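Local coordinates for family 88 glycosyl hydrolase (Bacteroides thetaiotaomicron, PDB 5NOA), which probably acts as a polysaccharide lyase that removes rhamnose caps from complex arabinogalactan proteins such as gum arabic, at residues A328-G333 with D352-S357. Residues are numbered along the deposited sequence; the frame is centred on the assembly and turned at random.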
ATOM      1  N   ALA A 328      -8.783 -16.457   2.084  1.00 10.38           N
ATOM      2  CA  ALA A 328      -8.170 -15.839   0.907  1.00 10.44           C
ATOM      3  C   ALA A 328      -7.118 -16.751   0.251  1.00  9.79           C
ATOM      4  O   ALA A 328      -7.077 -16.896  -0.967  1.00 10.92           O
ATOM      5  CB  ALA A 328      -7.561 -14.505   1.251  1.00 10.61           C
ATOM      6  N   LEU A 329      -6.241 -17.331   1.058  1.00  9.07           N
ATOM      7  CA  LEU A 329      -5.154 -18.154   0.562  1.00  9.03           C
ATOM      8  C   LEU A 329      -5.643 -19.493   0.068  1.00  9.36           C
ATOM      9  O   LEU A 329      -6.377 -20.172   0.742  1.00 11.53           O
ATOM     10  CB  LEU A 329      -4.170 -18.387   1.691  1.00  9.28           C
ATOM     11  CG  LEU A 329      -2.979 -19.321   1.431  1.00 10.39           C
ATOM     12  CD1 LEU A 329      -2.051 -18.742   0.373  1.00 10.17           C
ATOM     13  CD2 LEU A 329      -2.249 -19.524   2.744  1.00 11.23           C
ATOM     14  N   GLN A 330      -5.208 -19.871  -1.121  1.00  9.60           N
ATOM     15  CA  GLN A 330      -5.498 -21.191  -1.703  1.00 10.61           C
ATOM     16  C   GLN A 330      -4.270 -22.053  -1.554  1.00 10.00           C
ATOM     17  O   GLN A 330      -3.146 -21.531  -1.430  1.00 10.63           O
ATOM     18  CB  GLN A 330      -5.887 -21.046  -3.175  1.00 12.39           C
ATOM     19  CG  GLN A 330      -7.043 -20.033  -3.318  1.00 16.13           C
ATOM     20  CD  GLN A 330      -7.783 -20.029  -4.610  1.00 20.68           C
ATOM     21  OE1 GLN A 330      -7.446 -20.767  -5.517  1.00 28.60           O
ATOM     22  NE2 GLN A 330      -8.837 -19.181  -4.700  1.00 23.49           N
ATOM     23  N   PRO A 331      -4.438 -23.372  -1.540  1.00  9.99           N
ATOM     24  CA  PRO A 331      -3.317 -24.245  -1.203  1.00 10.29           C
ATOM     25  C   PRO A 331      -2.183 -24.295  -2.192  1.00 11.87           C
ATOM     26  O   PRO A 331      -1.114 -24.759  -1.842  1.00 14.36           O
ATOM     27  CB  PRO A 331      -3.990 -25.607  -0.983  1.00 12.74           C
ATOM     28  CG  PRO A 331      -5.314 -25.512  -1.629  1.00 12.75           C
ATOM     29  CD  PRO A 331      -5.718 -24.097  -1.533  1.00 11.53           C
ATOM     30  N   ASP A 332      -2.376 -23.788  -3.396  1.00 11.13           N
ATOM     31  CA  ASP A 332      -1.250 -23.669  -4.321  1.00 12.40           C
ATOM     32  C   ASP A 332      -0.509 -22.339  -4.232  1.00 12.00           C
ATOM     33  O   ASP A 332       0.448 -22.126  -4.942  1.00 12.79           O
ATOM     34  CB  ASP A 332      -1.674 -23.918  -5.758  1.00 14.91           C
ATOM     35  CG  ASP A 332      -2.778 -23.007  -6.228  1.00 16.06           C
ATOM     36  OD1 ASP A 332      -3.270 -22.146  -5.436  1.00 16.11           O
ATOM     37  OD2 ASP A 332      -3.190 -23.159  -7.395  1.00 21.00           O
ATOM     38  N   GLY A 333      -0.967 -21.439  -3.363  1.00  9.71           N
ATOM     39  CA  GLY A 333      -0.370 -20.141  -3.212  1.00  9.46           C
ATOM     40  C   GLY A 333      -1.115 -18.987  -3.871  1.00  9.64           C
ATOM     41  O   GLY A 333      -0.751 -17.844  -3.673  1.00  9.81           O
ATOM     42  N   ASP A 352     -15.347 -12.618  -6.672  1.00  9.95           N
ATOM     43  CA  ASP A 352     -14.911 -13.937  -7.115  1.00 11.24           C
ATOM     44  C   ASP A 352     -13.836 -14.484  -6.179  1.00  9.97           C
ATOM     45  O   ASP A 352     -12.772 -13.859  -5.962  1.00 10.36           O
ATOM     46  CB  ASP A 352     -14.367 -13.772  -8.532  1.00 13.53           C
ATOM     47  CG  ASP A 352     -13.724 -15.036  -9.113  1.00 15.44           C
ATOM     48  OD1 ASP A 352     -13.904 -16.162  -8.588  1.00 16.52           O
ATOM     49  OD2 ASP A 352     -13.041 -14.879 -10.165  1.00 19.61           O
ATOM     50  N   ALA A 353     -14.100 -15.658  -5.620  1.00 11.28           N
ATOM     51  CA  ALA A 353     -13.122 -16.334  -4.782  1.00 11.42           C
ATOM     52  C   ALA A 353     -11.780 -16.565  -5.456  1.00 11.49           C
ATOM     53  O   ALA A 353     -10.763 -16.620  -4.799  1.00 13.27           O
ATOM     54  CB  ALA A 353     -13.682 -17.665  -4.293  1.00 15.04           C
ATOM     55  N   ASN A 354     -11.815 -16.740  -6.762  1.00 10.91           N
ATOM     56  CA  ASN A 354     -10.628 -17.010  -7.564  1.00 10.94           C
ATOM     57  C   ASN A 354     -10.009 -15.788  -8.202  1.00 10.78           C
ATOM     58  O   ASN A 354      -9.124 -15.893  -9.037  1.00 14.20           O
ATOM     59  CB  ASN A 354     -10.952 -18.100  -8.580  1.00 13.25           C
ATOM     60  CG  ASN A 354     -11.255 -19.416  -7.906  1.00 17.04           C
ATOM     61  OD1 ASN A 354     -10.584 -19.786  -6.937  1.00 24.96           O
ATOM     62  ND2 ASN A 354     -12.286 -20.090  -8.361  1.00 23.47           N
ATOM     63  N   SER A 355     -10.435 -14.611  -7.756  1.00 10.98           N
ATOM     64  CA  SER A 355      -9.894 -13.381  -8.242  1.00 10.77           C
ATOM     65  C   SER A 355      -8.625 -13.039  -7.523  1.00  8.47           C
ATOM     66  O   SER A 355      -8.629 -12.831  -6.290  1.00  9.34           O
ATOM     67  CB  SER A 355     -10.878 -12.237  -8.028  1.00 11.72           C
ATOM     68  OG  SER A 355     -10.316 -11.038  -8.484  1.00 12.28           O
ATOM     69  N   THR A 356      -7.528 -12.937  -8.289  1.00  9.88           N
ATOM     70  CA  THR A 356      -6.246 -12.513  -7.757  1.00 10.18           C
ATOM     71  C   THR A 356      -5.719 -11.346  -8.542  1.00  9.11           C
ATOM     72  O   THR A 356      -6.243 -11.031  -9.634  1.00 12.63           O
ATOM     73  CB  THR A 356      -5.187 -13.632  -7.726  1.00 12.49           C
ATOM     74  OG1 THR A 356      -4.134 -13.288  -6.790  1.00 12.20           O
ATOM     75  CG2 THR A 356      -4.572 -13.926  -9.094  1.00 13.69           C
ATOM     76  N   SER A 357      -4.682 -10.720  -8.028  1.00  9.24           N
ATOM     77  CA  SER A 357      -4.023  -9.668  -8.794  1.00  8.34           C
ATOM     78  C   SER A 357      -2.636  -9.454  -8.212  1.00  7.69           C
ATOM     79  O   SER A 357      -2.345  -9.760  -7.074  1.00  9.00           O
ATOM     80  CB  SER A 357      -4.758  -8.346  -8.725  1.00 10.02           C
ATOM     81  OG  SER A 357      -4.643  -7.844  -7.409  1.00 11.28           O
TER
HETATM   82  O   HOH W   1      -9.740 -18.056  -2.339  1.00 21.34           O
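Gln330 reaches across with its side-chain amide and meets Asn354 almost crosswise, the two amide planes 76° apart. Its NE2 donates a hydrogen bond to Asn354 OD1, 2.9 Å away, with an N-H...O angle of 157°. The acceptor lies close to the amide plane of Gln330, and the donor lies in the carbonyl plane of Asn354. Gln330 CG sits anti to the carbonyl carbon (chi1 -54°), and the chain runs extended beyond it, which carries the amide over to the turn at Asp352-Ser355. NE2 also lies 3.2 Å from Ala353 O. A water bridges the same two groups: it accepts from Gln330 NE2 at 2.8 Å and lies 3.0 Å from Ala353 O, to which it can donate. Both segments belong to the long connection between helix 310-328 and helix 358-377, at the surface of the (alpha/alpha)6 barrel of the glycoside hydrolase family 88 type. Each holds a type I beta turn, Gln330 to Gly333 and Asp352 to Ser355. Hydrogen bonds from Gly333 N to Gln330 O and from Ser355 N to Asp352 O close them. Asp352 OD1 adds an Asx turn by accepting from Asn354 N at 2.8 Å, met from above the carboxylate plane. This bond helps fix the backbone from which Asn354 presents its amide. With an alanine at Gln330 the amide arm is gone, and Asn354 OD1 would probably lose this donor and the water one of its anchors. Lys39, from helix 29-47, donates to Gln330 O, and backbone bonds tie Ala328 to Gly336 and Ala353 to Tyr337.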